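Local coordinates for aldehyde dehydrogenase (PDB 3K9D), which probably oxidises the aldehyde or oxo group of its substrate, with NAD or NADP as the electron acceptor, at residues P213-G218 with G426-S431; A417-C422 with D432-E437. One frame throughout, in Å; residues are numbered along the deposited sequence.

Both interactions lie deep in the chain, their centres about 10 Å apart, and both draw on the long loop between helix 403-407 and strand 440-447. Along the sequence the order is 213-218, 417-422, 426-431, 432-437, so the segments alternate, and 426-431 of interaction 1 runs straight into 432-437 of interaction 2. Interaction 1 lays the loop against strand 214-216 of the mixed sheet, whereas interaction 2 pairs the loop with itself. They meet directly: Ile215 CD1 packs on Ile434 CG2, and Cys422 SG on the backbone of Val217 and Gly218. Beside these contacts Ser431 and Asp432 bind Ile442 and Arg444 of the second subunit, so the loop tied to the sheet also reaches the dimer interface.

Interaction 1: residues P213-G218 with G426-S431; sequences PAIGVG and GGSSSS
Strand 214-216 pairs in parallel with strand 192-197 in the mixed sheet of this aldehyde dehydrogenase fold, and Ser428 and Ser429 of a loop bind carbonyls along its other edge. Ile215 turns its backbone to Ile195 and Ala197, so the carbonyls of Ala214 and Gly216 face the loop, where two serine hydroxyls, rather than the N-H groups of a further strand, donate to them. Ser429 OG sits in the crowded position between its own N and carbonyl carbon (chi1 59°) and donates to Ala214 O over 2.9 Å, lying in the carbonyl plane on a lone pair. Ser428 OG, anti to its backbone N, donates to Gly216 O, also at 2.9 Å, but from 32° out of the carbonyl plane. Serine suits both places because a short hydroxyl reaches the strand while the loop backbone stays close. Ser428 OG has further partners: a weak bond from Ser430 N at 3.4 Å, and Tyr208 OH, which also binds Gly216 N and Ser429 N and so ties strand to loop. Ser430 turns its own hydroxyl to Asp432 N. Ile215 packs alongside: its CB lies against the hydroxyl of Ser429, 3.6 Å from OG, and its CD1 touches Ser430 CB at 4.1 Å.

Interaction 2: residues A417-C422 with D432-E437; sequences ALTLGC and DNIGPE
Leu420 and Asn433 both carry CG anti to the carbonyl carbon (chi1 -84° in Asn433), and their side chains lie side by side, pointing the same way. Leu420 CD2 rests over the face of the Asn433 amide, 3.5 Å from CG. That amide is held in its rotation by bonds beyond the leucine: OD1 to Arg396 NH2, and ND2 to the carbonyls of Val415 and Gly407, so an asparagine can be buried here with both polar atoms engaged. In Ile434, chi1 of 80° puts CG1 between N and the carbonyl carbon, from where it meets Thr419 CG2 at 3.8 Å. Thr419 offers this methyl to the isoleucine while its OG1 bonds to Thr198. Ala417 is small enough for its CB to approach Ile434 O to 3.4 Å and Asn433 CB to 3.7 Å. At Gly421 the lack of a side chain matters, because a beta carbon would crowd Asp432 O. Two backbone bonds flank the Leu420-Asn433 pair: Ile434 N to Thr419 O at 3.1 Å, nearly straight (171°), and Gly421 N to Asp432 O at 2.8 Å. This pattern is that of an isolated antiparallel beta bridge, with Leu420 and Asn433 as its non-hydrogen-bonded pair.

Interaction 1: residues P213-G218 with G426-S431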
loop_
_atom_site.group_PDB
_atom_site.type_symbol
_atom_site.label_atom_id
_atom_site.label_comp_id
_atom_site.label_asym_id
_atom_site.label_seq_id
_atom_site.Cartn_x
_atom_site.Cartn_y
_atom_site.Cartn_z
ATOM N N PRO A 213 -2.856 7.181 3.893
ATOM C CA PRO A 213 -2.418 6.204 2.882
ATOM C C PRO A 213 -2.600 6.710 1.457
ATOM O O PRO A 213 -3.669 7.195 1.108
ATOM C CB PRO A 213 -3.338 5.012 3.129
ATOM C CG PRO A 213 -3.639 5.083 4.591
ATOM C CD PRO A 213 -3.706 6.552 4.925
ATOM N N ALA A 214 -1.544 6.610 0.660
ATOM C CA ALA A 214 -1.571 7.066 -0.725
ATOM C C ALA A 214 -1.185 5.973 -1.699
ATOM O O ALA A 214 -0.462 5.038 -1.376
ATOM C CB ALA A 214 -0.650 8.264 -0.908
ATOM N N ILE A 215 -1.704 6.091 -2.909
ATOM C CA ILE A 215 -1.165 5.338 -4.013
ATOM C C ILE A 215 -0.871 6.281 -5.164
ATOM O O ILE A 215 -1.761 6.933 -5.715
ATOM C CB ILE A 215 -2.008 4.081 -4.370
ATOM C CG1 ILE A 215 -1.830 3.709 -5.842
ATOM C CG2 ILE A 215 -3.462 4.227 -3.924
ATOM C CD1 ILE A 215 -2.748 2.639 -6.250
ATOM N N GLY A 216 0.413 6.359 -5.490
ATOM C CA GLY A 216 0.914 7.332 -6.437
ATOM C C GLY A 216 1.275 6.780 -7.794
ATOM O O GLY A 216 1.410 5.572 -7.986
ATOM N N VAL A 217 1.413 7.691 -8.745
ATOM C CA VAL A 217 1.912 7.355 -10.073
ATOM C C VAL A 217 3.318 7.934 -10.171
ATOM O O VAL A 217 3.786 8.599 -9.243
ATOM C CB VAL A 217 0.981 7.913 -11.182
ATOM C CG1 VAL A 217 -0.449 7.370 -11.012
ATOM C CG2 VAL A 217 0.981 9.444 -11.180
ATOM N N GLY A 218 4.015 7.664 -11.269
ATOM C CA GLY A 218 5.302 8.306 -11.506
ATOM C C GLY A 218 5.315 8.908 -12.905
ATOM O O GLY A 218 4.361 8.704 -13.667
ATOM N N GLY A 426 9.711 3.882 -8.114
ATOM C CA GLY A 426 9.231 5.218 -8.421
ATOM C C GLY A 426 8.639 5.971 -7.240
ATOM O O GLY A 426 8.130 7.073 -7.413
ATOM N N GLY A 427 8.710 5.388 -6.042
ATOM C CA GLY A 427 8.216 6.040 -4.822
ATOM C C GLY A 427 6.750 5.843 -4.471
ATOM O O GLY A 427 6.168 6.645 -3.720
ATOM N N SER A 428 6.149 4.781 -5.008
ATOM C CA SER A 428 4.744 4.469 -4.757
ATOM C C SER A 428 4.539 3.172 -3.975
ATOM O O SER A 428 5.447 2.348 -3.863
ATOM C CB SER A 428 3.958 4.421 -6.077
ATOM O OG SER A 428 2.596 4.077 -5.861
ATOM N N SER A 429 3.329 3.002 -3.449
ATOM C CA SER A 429 2.941 1.812 -2.684
ATOM C C SER A 429 2.521 0.620 -3.544
ATOM O O SER A 429 2.395 -0.499 -3.041
ATOM C CB SER A 429 1.794 2.166 -1.745
ATOM O OG SER A 429 0.682 2.647 -2.485
ATOM N N SER A 430 2.283 0.862 -4.830
ATOM C CA SER A 430 1.795 -0.175 -5.725
ATOM C C SER A 430 2.356 -0.043 -7.132
ATOM O O SER A 430 2.495 1.062 -7.650
ATOM C CB SER A 430 0.275 -0.097 -5.835
ATOM O OG SER A 430 -0.228 -1.169 -6.618
ATOM N N SER A 431 2.613 -1.187 -7.757
ATOM C CA SER A 431 3.028 -1.254 -9.154
ATOM C C SER A 431 1.831 -1.619 -10.036
ATOM O O SER A 431 1.972 -1.827 -11.247
ATOM C CB SER A 431 4.115 -2.321 -9.316
ATOM O OG SER A 431 3.639 -3.579 -8.855
#

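Interaction 2: residues A417-C422 with D432-E437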
loop_
_atom_site.group_PDB
_atom_site.type_symbol
_atom_site.label_atom_id
_atom_site.label_comp_id
_atom_site.label_asym_id
_atom_site.label_seq_id
_atom_site.Cartn_x
_atom_site.Cartn_y
_atom_site.Cartn_z
ATOM N N ALA A 417 -6.909 0.411 -16.705
ATOM C CA ALA A 417 -6.743 1.457 -15.702
ATOM C C ALA A 417 -6.136 2.731 -16.253
ATOM O O ALA A 417 -5.341 2.714 -17.201
ATOM C CB ALA A 417 -5.894 0.949 -14.516
ATOM N N LEU A 418 -6.485 3.840 -15.613
ATOM C CA LEU A 418 -5.873 5.113 -15.927
ATOM C C LEU A 418 -5.026 5.630 -14.765
ATOM O O LEU A 418 -4.445 6.712 -14.850
ATOM C CB LEU A 418 -6.940 6.119 -16.386
ATOM C CG LEU A 418 -7.565 5.755 -17.742
ATOM C CD1 LEU A 418 -8.912 6.436 -17.906
ATOM C CD2 LEU A 418 -6.660 6.078 -18.914
ATOM N N THR A 419 -4.955 4.834 -13.692
ATOM C CA THR A 419 -3.969 5.031 -12.613
ATOM C C THR A 419 -2.967 3.879 -12.630
ATOM O O THR A 419 -3.275 2.746 -12.262
ATOM C CB THR A 419 -4.640 5.239 -11.227
ATOM O OG1 THR A 419 -5.377 6.462 -11.262
ATOM C CG2 THR A 419 -3.602 5.331 -10.086
ATOM N N LEU A 420 -1.769 4.199 -13.100
ATOM C CA LEU A 420 -0.741 3.228 -13.355
ATOM C C LEU A 420 0.325 3.409 -12.279
ATOM O O LEU A 420 1.090 4.372 -12.314
ATOM C CB LEU A 420 -0.175 3.443 -14.779
ATOM C CG LEU A 420 -1.198 3.541 -15.935
ATOM C CD1 LEU A 420 -0.520 3.635 -17.305
ATOM C CD2 LEU A 420 -2.147 2.371 -15.948
ATOM N N GLY A 421 0.343 2.512 -11.294
ATOM C CA GLY A 421 1.288 2.645 -10.185
ATOM C C GLY A 421 2.711 2.409 -10.650
ATOM O O GLY A 421 2.934 1.586 -11.539
ATOM N N CYS A 422 3.663 3.151 -10.075
ATOM C CA CYS A 422 5.077 2.982 -10.409
ATOM C C CYS A 422 5.825 2.084 -9.420
ATOM O O CYS A 422 7.006 1.762 -9.630
ATOM C CB CYS A 422 5.789 4.331 -10.571
ATOM S SG CYS A 422 5.650 5.486 -9.188
ATOM N N ASP A 432 0.649 -1.708 -9.427
ATOM C CA ASP A 432 -0.503 -2.200 -10.165
ATOM C C ASP A 432 -1.098 -1.153 -11.094
ATOM O O ASP A 432 -0.958 0.059 -10.871
ATOM C CB ASP A 432 -1.580 -2.761 -9.226
ATOM C CG ASP A 432 -1.056 -3.895 -8.338
ATOM O OD1 ASP A 432 -0.056 -4.555 -8.697
ATOM O OD2 ASP A 432 -1.650 -4.121 -7.271
ATOM N N ASN A 433 -1.719 -1.642 -12.163
ATOM C CA ASN A 433 -2.763 -0.887 -12.842
ATOM C C ASN A 433 -3.927 -1.040 -11.908
ATOM O O ASN A 433 -4.447 -2.139 -11.724
ATOM C CB ASN A 433 -3.103 -1.526 -14.187
ATOM C CG ASN A 433 -2.160 -1.099 -15.309
ATOM O OD1 ASN A 433 -0.983 -0.837 -15.088
ATOM N ND2 ASN A 433 -2.681 -1.042 -16.526
ATOM N N ILE A 434 -4.341 0.040 -11.282
ATOM C CA ILE A 434 -5.171 -0.177 -10.121
ATOM C C ILE A 434 -6.663 -0.233 -10.415
ATOM O O ILE A 434 -7.159 0.349 -11.399
ATOM C CB ILE A 434 -4.754 0.668 -8.887
ATOM C CG1 ILE A 434 -5.256 2.096 -8.964
ATOM C CG2 ILE A 434 -3.260 0.532 -8.611
ATOM C CD1 ILE A 434 -6.385 2.296 -7.992
ATOM N N GLY A 435 -7.334 -1.039 -9.598
ATOM C CA GLY A 435 -8.754 -1.309 -9.735
ATOM C C GLY A 435 -9.342 -1.619 -8.380
ATOM O O GLY A 435 -8.770 -1.230 -7.363
ATOM N N PRO A 436 -10.480 -2.342 -8.357
ATOM C CA PRO A 436 -11.226 -2.706 -7.138
ATOM C C PRO A 436 -10.387 -3.343 -6.033
ATOM O O PRO A 436 -10.520 -2.969 -4.871
ATOM C CB PRO A 436 -12.260 -3.705 -7.660
ATOM C CG PRO A 436 -12.535 -3.226 -9.039
ATOM C CD PRO A 436 -11.166 -2.834 -9.566
ATOM N N GLU A 437 -9.500 -4.261 -6.414
ATOM C CA GLU A 437 -8.687 -5.025 -5.470
ATOM C C GLU A 437 -7.607 -4.219 -4.743
ATOM O O GLU A 437 -6.962 -4.735 -3.831
ATOM C CB GLU A 437 -8.079 -6.250 -6.174
ATOM C CG GLU A 437 -9.103 -7.343 -6.490
ATOM C CD GLU A 437 -8.502 -8.580 -7.141
ATOM O OE1 GLU A 437 -9.275 -9.366 -7.722
ATOM O OE2 GLU A 437 -7.268 -8.780 -7.076
#